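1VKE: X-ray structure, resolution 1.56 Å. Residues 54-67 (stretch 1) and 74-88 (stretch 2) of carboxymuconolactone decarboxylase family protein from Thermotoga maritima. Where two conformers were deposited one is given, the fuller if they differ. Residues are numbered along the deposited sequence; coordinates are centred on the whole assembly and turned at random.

Stretch 1 (54-67) DVKTKELMGLVAST
Stretch 2 (74-88) CIRYHLVRCVQEGAS

A buried carboxylate, that of Glu 59, organises the contact: it reaches into the facing helix and binds two different side chains there. His 78 ND1 donates to Glu 59 OE1 at 2.6 Å, near the plane of the imidazole, and Arg 81 NE donates to Glu 59 OE2 at 3.0 Å in a salt bridge. A water 2.7 Å from both Glu 59 OE2 and Tyr 77 OH extends the network. Chi1 and chi2 of Glu 59 are both m, folding the side chain among Tyr 77, His 78, Arg 81 and Cys 82.

The two helices, 55-67 and 74-84, run nearly antiparallel (158°), with axes 8.5 Å apart at closest. CA-CA register pairs Lys 56 with Glu 85 (5.6 Å), Glu 59 with Cys 82 (5.8 Å), Leu 63 with His 78 (5.3 Å) and Ser 66 with Ile 75 (5.4 Å). Together the stretches bury 787 Å².

His 78 (chi1 m, chi2 -69°) forms the reciprocal knob, among Glu 59, Gly 62, Leu 63 and Ser 66. Gly 62 CA lies 3.8 Å from its ring centroid, 3° off the normal; an ideal CB at Gly 62 would fall 2.5 Å from His 78 CE1, so the absent side chain makes room for the ring.

Apolar packing flanks this polar centre. Leu 63 (t, p) places CD1 4.0 Å from Ile 75 CG2 and CD2 4.0 Å from Leu 79 CD2, while Leu 60 CD2 lies 3.7 Å from Cys 82 SG. Ser 66 OG donates to Gly 62 O one turn back (2.7 Å), and the same OG lies 3.3 Å from Cys 74 CB.

Asp 54 caps the first helix, OD1 accepting from Thr 57 N at 2.9 Å. At this end Arg 81 NH2 bridges to Glu 85 OE2 (3.0 Å). Beyond the second helix, Gly 86 adopts positive phi (85°), and Lys 56 (t, t, p, t) lays CD 3.7 Å from Ala 87 CA.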

# COMPACT_ATOMS: atom_id res chain seq x y z
N ASP E 54 -25.48 -4.67 -10.73
CA ASP E 54 -26.39 -3.81 -10.01
C ASP E 54 -25.71 -2.99 -8.95
O ASP E 54 -24.51 -3.19 -8.66
CB ASP E 54 -27.61 -4.55 -9.46
CG ASP E 54 -27.33 -5.50 -8.32
OD1 ASP E 54 -26.24 -5.54 -7.72
OD2 ASP E 54 -28.25 -6.25 -7.92
N VAL E 55 -26.42 -2.00 -8.44
CA VAL E 55 -25.79 -1.07 -7.53
C VAL E 55 -25.31 -1.75 -6.24
O VAL E 55 -24.18 -1.48 -5.74
CB VAL E 55 -26.63 0.18 -7.28
CG1 VAL E 55 -27.94 -0.19 -6.65
CG2 VAL E 55 -25.87 1.19 -6.46
N LYS E 56 -26.11 -2.68 -5.70
CA LYS E 56 -25.66 -3.35 -4.48
C LYS E 56 -24.32 -4.06 -4.70
O LYS E 56 -23.37 -3.93 -3.88
CB LYS E 56 -26.70 -4.34 -3.98
CG LYS E 56 -26.31 -4.98 -2.67
CD LYS E 56 -27.45 -5.77 -2.05
CE LYS E 56 -27.73 -7.03 -2.76
NZ LYS E 56 -28.76 -7.78 -1.98
N THR E 57 -24.21 -4.73 -5.83
CA THR E 57 -23.00 -5.44 -6.19
C THR E 57 -21.83 -4.49 -6.31
O THR E 57 -20.73 -4.78 -5.80
CB THR E 57 -23.21 -6.18 -7.50
OG1 THR E 57 -24.22 -7.20 -7.33
CG2 THR E 57 -21.95 -6.93 -7.90
N LYS E 58 -22.03 -3.39 -7.04
CA LYS E 58 -20.92 -2.42 -7.24
C LYS E 58 -20.48 -1.79 -5.91
O LYS E 58 -19.26 -1.61 -5.66
CB LYS E 58 -21.28 -1.37 -8.29
CG LYS E 58 -21.42 -1.91 -9.69
CD LYS E 58 -21.55 -0.81 -10.70
CE LYS E 58 -21.71 -1.34 -12.12
NZ LYS E 58 -21.52 -0.33 -13.22
N GLU E 59 -21.44 -1.47 -5.05
CA GLU E 59 -21.08 -0.89 -3.74
C GLU E 59 -20.35 -1.90 -2.83
O GLU E 59 -19.43 -1.52 -2.11
CB GLU E 59 -22.30 -0.27 -3.08
CG GLU E 59 -22.82 0.94 -3.85
CD GLU E 59 -21.94 2.20 -3.77
OE1 GLU E 59 -20.98 2.21 -2.98
OE2 GLU E 59 -22.26 3.21 -4.47
N LEU E 60 -20.72 -3.17 -2.90
CA LEU E 60 -19.99 -4.22 -2.22
C LEU E 60 -18.56 -4.36 -2.78
O LEU E 60 -17.61 -4.56 -2.04
CB LEU E 60 -20.72 -5.55 -2.29
CG LEU E 60 -21.94 -5.62 -1.37
CD1 LEU E 60 -22.80 -6.79 -1.88
CD2 LEU E 60 -21.57 -5.81 0.09
N MET E 61 -18.38 -4.21 -4.08
CA MET E 61 -17.02 -4.16 -4.65
C MET E 61 -16.22 -2.97 -4.18
O MET E 61 -15.04 -3.10 -3.87
CB MET E 61 -17.08 -4.19 -6.18
CG MET E 61 -17.63 -5.48 -6.73
SD MET E 61 -17.94 -5.34 -8.52
CE MET E 61 -18.29 -7.06 -8.81
N GLY E 62 -16.86 -1.80 -4.10
CA GLY E 62 -16.22 -0.63 -3.56
C GLY E 62 -15.75 -0.92 -2.11
O GLY E 62 -14.67 -0.49 -1.66
N LEU E 63 -16.60 -1.61 -1.36
CA LEU E 63 -16.28 -1.95 0.05
C LEU E 63 -15.05 -2.85 0.11
O LEU E 63 -14.11 -2.62 0.92
CB LEU E 63 -17.47 -2.62 0.72
CG LEU E 63 -17.28 -3.08 2.17
CD1 LEU E 63 -16.97 -1.93 3.06
CD2 LEU E 63 -18.54 -3.76 2.68
N VAL E 64 -15.04 -3.89 -0.71
CA VAL E 64 -13.90 -4.81 -0.76
C VAL E 64 -12.62 -4.04 -1.10
O VAL E 64 -11.59 -4.19 -0.43
CB VAL E 64 -14.15 -5.99 -1.74
CG1 VAL E 64 -12.87 -6.80 -1.99
CG2 VAL E 64 -15.25 -6.86 -1.16
N ALA E 65 -12.66 -3.24 -2.18
CA ALA E 65 -11.47 -2.52 -2.63
C ALA E 65 -10.98 -1.57 -1.52
O ALA E 65 -9.76 -1.51 -1.25
CB ALA E 65 -11.75 -1.74 -3.89
N SER E 66 -11.90 -0.85 -0.90
CA SER E 66 -11.57 0.15 0.15
C SER E 66 -11.01 -0.53 1.39
O SER E 66 -10.21 0.06 2.08
CB SER E 66 -12.86 0.91 0.54
OG SER E 66 -13.38 1.64 -0.58
N THR E 67 -11.45 -1.74 1.69
CA THR E 67 -10.95 -2.47 2.84
C THR E 67 -9.55 -3.03 2.63
O THR E 67 -8.69 -2.91 3.50
CB THR E 67 -11.95 -3.60 3.22
OG1 THR E 67 -13.23 -3.02 3.49
CG2 THR E 67 -11.50 -4.32 4.51
N CYS E 74 -13.33 5.69 3.03
CA CYS E 74 -13.89 5.02 1.85
C CYS E 74 -14.75 3.83 2.29
O CYS E 74 -15.85 3.57 1.76
CB CYS E 74 -12.80 4.47 0.93
SG CYS E 74 -11.52 5.66 0.48
N ILE E 75 -14.25 3.10 3.29
CA ILE E 75 -15.01 1.98 3.86
C ILE E 75 -16.37 2.47 4.38
O ILE E 75 -17.45 1.89 4.11
CB ILE E 75 -14.23 1.32 5.04
CG1 ILE E 75 -13.01 0.58 4.47
CG2 ILE E 75 -15.16 0.34 5.83
CD1 ILE E 75 -12.05 0.10 5.51
N ARG E 76 -16.32 3.56 5.15
CA ARG E 76 -17.56 4.16 5.69
C ARG E 76 -18.57 4.55 4.60
O ARG E 76 -19.76 4.24 4.69
CB ARG E 76 -17.25 5.37 6.56
CG ARG E 76 -16.67 5.06 7.91
CD ARG E 76 -16.23 6.36 8.67
NE ARG E 76 -15.32 6.05 9.79
CZ ARG E 76 -14.04 6.47 9.91
NH1 ARG E 76 -13.45 7.23 8.99
NH2 ARG E 76 -13.34 6.12 10.99
N TYR E 77 -18.08 5.21 3.55
CA TYR E 77 -18.89 5.65 2.45
C TYR E 77 -19.59 4.43 1.83
O TYR E 77 -20.80 4.40 1.65
CB TYR E 77 -18.06 6.37 1.34
CG TYR E 77 -18.92 6.66 0.14
CD1 TYR E 77 -19.72 7.79 0.09
CD2 TYR E 77 -18.92 5.82 -0.97
CE1 TYR E 77 -20.58 8.02 -1.00
CE2 TYR E 77 -19.77 6.05 -2.06
CZ TYR E 77 -20.58 7.16 -2.06
OH TYR E 77 -21.41 7.43 -3.13
N HIS E 78 -18.81 3.40 1.48
CA HIS E 78 -19.46 2.23 0.83
C HIS E 78 -20.37 1.43 1.76
O HIS E 78 -21.35 0.83 1.29
CB HIS E 78 -18.40 1.37 0.17
CG HIS E 78 -17.78 2.05 -1.00
ND1 HIS E 78 -18.46 2.30 -2.17
CD2 HIS E 78 -16.54 2.55 -1.17
CE1 HIS E 78 -17.67 2.95 -3.00
NE2 HIS E 78 -16.48 3.09 -2.43
N LEU E 79 -20.09 1.42 3.05
CA LEU E 79 -21.00 0.79 4.00
C LEU E 79 -22.33 1.51 3.97
O LEU E 79 -23.40 0.89 3.98
CB LEU E 79 -20.47 0.79 5.44
CG LEU E 79 -19.49 -0.33 5.80
CD1 LEU E 79 -18.85 -0.09 7.18
CD2 LEU E 79 -20.17 -1.72 5.74
N VAL E 80 -22.30 2.84 4.01
CA VAL E 80 -23.60 3.57 3.93
C VAL E 80 -24.38 3.14 2.68
O VAL E 80 -25.58 2.84 2.73
CB VAL E 80 -23.40 5.11 3.96
CG1 VAL E 80 -24.68 5.85 3.74
CG2 VAL E 80 -22.77 5.51 5.27
N ARG E 81 -23.69 3.14 1.53
CA ARG E 81 -24.37 2.86 0.27
C ARG E 81 -24.87 1.41 0.27
O ARG E 81 -25.98 1.13 -0.22
CB ARG E 81 -23.38 3.02 -0.87
CG ARG E 81 -22.96 4.44 -1.12
CD ARG E 81 -24.06 5.27 -1.74
NE ARG E 81 -24.50 4.66 -3.01
CZ ARG E 81 -25.72 4.17 -3.25
NH1 ARG E 81 -26.69 4.26 -2.36
NH2 ARG E 81 -25.96 3.62 -4.43
N CYS E 82 -24.07 0.47 0.80
CA CYS E 82 -24.52 -0.94 0.87
C CYS E 82 -25.81 -1.07 1.70
O CYS E 82 -26.77 -1.75 1.33
CB CYS E 82 -23.47 -1.84 1.48
SG CYS E 82 -22.03 -2.14 0.36
N VAL E 83 -25.81 -0.43 2.85
CA VAL E 83 -27.02 -0.43 3.70
C VAL E 83 -28.22 0.20 2.99
O VAL E 83 -29.35 -0.38 2.95
CB VAL E 83 -26.73 0.29 5.05
CG1 VAL E 83 -27.99 0.57 5.85
CG2 VAL E 83 -25.75 -0.55 5.87
N GLN E 84 -27.99 1.35 2.37
CA GLN E 84 -29.06 2.04 1.60
C GLN E 84 -29.65 1.17 0.50
O GLN E 84 -30.84 1.23 0.24
CB GLN E 84 -28.55 3.35 0.99
CG GLN E 84 -28.25 4.45 2.03
CD GLN E 84 -27.69 5.74 1.42
OE1 GLN E 84 -26.94 5.69 0.44
NE2 GLN E 84 -28.07 6.89 1.99
N GLU E 85 -28.80 0.38 -0.13
CA GLU E 85 -29.20 -0.50 -1.22
C GLU E 85 -29.67 -1.87 -0.75
O GLU E 85 -29.89 -2.77 -1.57
CB GLU E 85 -28.05 -0.65 -2.22
CG GLU E 85 -27.66 0.62 -2.94
CD GLU E 85 -28.76 1.18 -3.84
OE1 GLU E 85 -29.68 0.43 -4.26
OE2 GLU E 85 -28.68 2.39 -4.13
N GLY E 86 -29.87 -2.03 0.55
CA GLY E 86 -30.56 -3.20 1.09
C GLY E 86 -29.66 -4.41 1.31
O GLY E 86 -30.14 -5.52 1.45
N ALA E 87 -28.34 -4.20 1.35
CA ALA E 87 -27.45 -5.31 1.67
C ALA E 87 -27.67 -5.77 3.09
O ALA E 87 -27.89 -4.94 3.97
CB ALA E 87 -25.99 -4.94 1.48
N SER E 88 -27.61 -7.08 3.31
CA SER E 88 -27.70 -7.66 4.67
C SER E 88 -26.36 -7.70 5.35
O SER E 88 -25.31 -7.66 4.69
CB SER E 88 -28.25 -9.08 4.61
OG SER E 88 -27.30 -9.96 4.02
O HOH W 1 -29.84 -8.38 0.71
O HOH W 2 -21.25 5.61 -5.10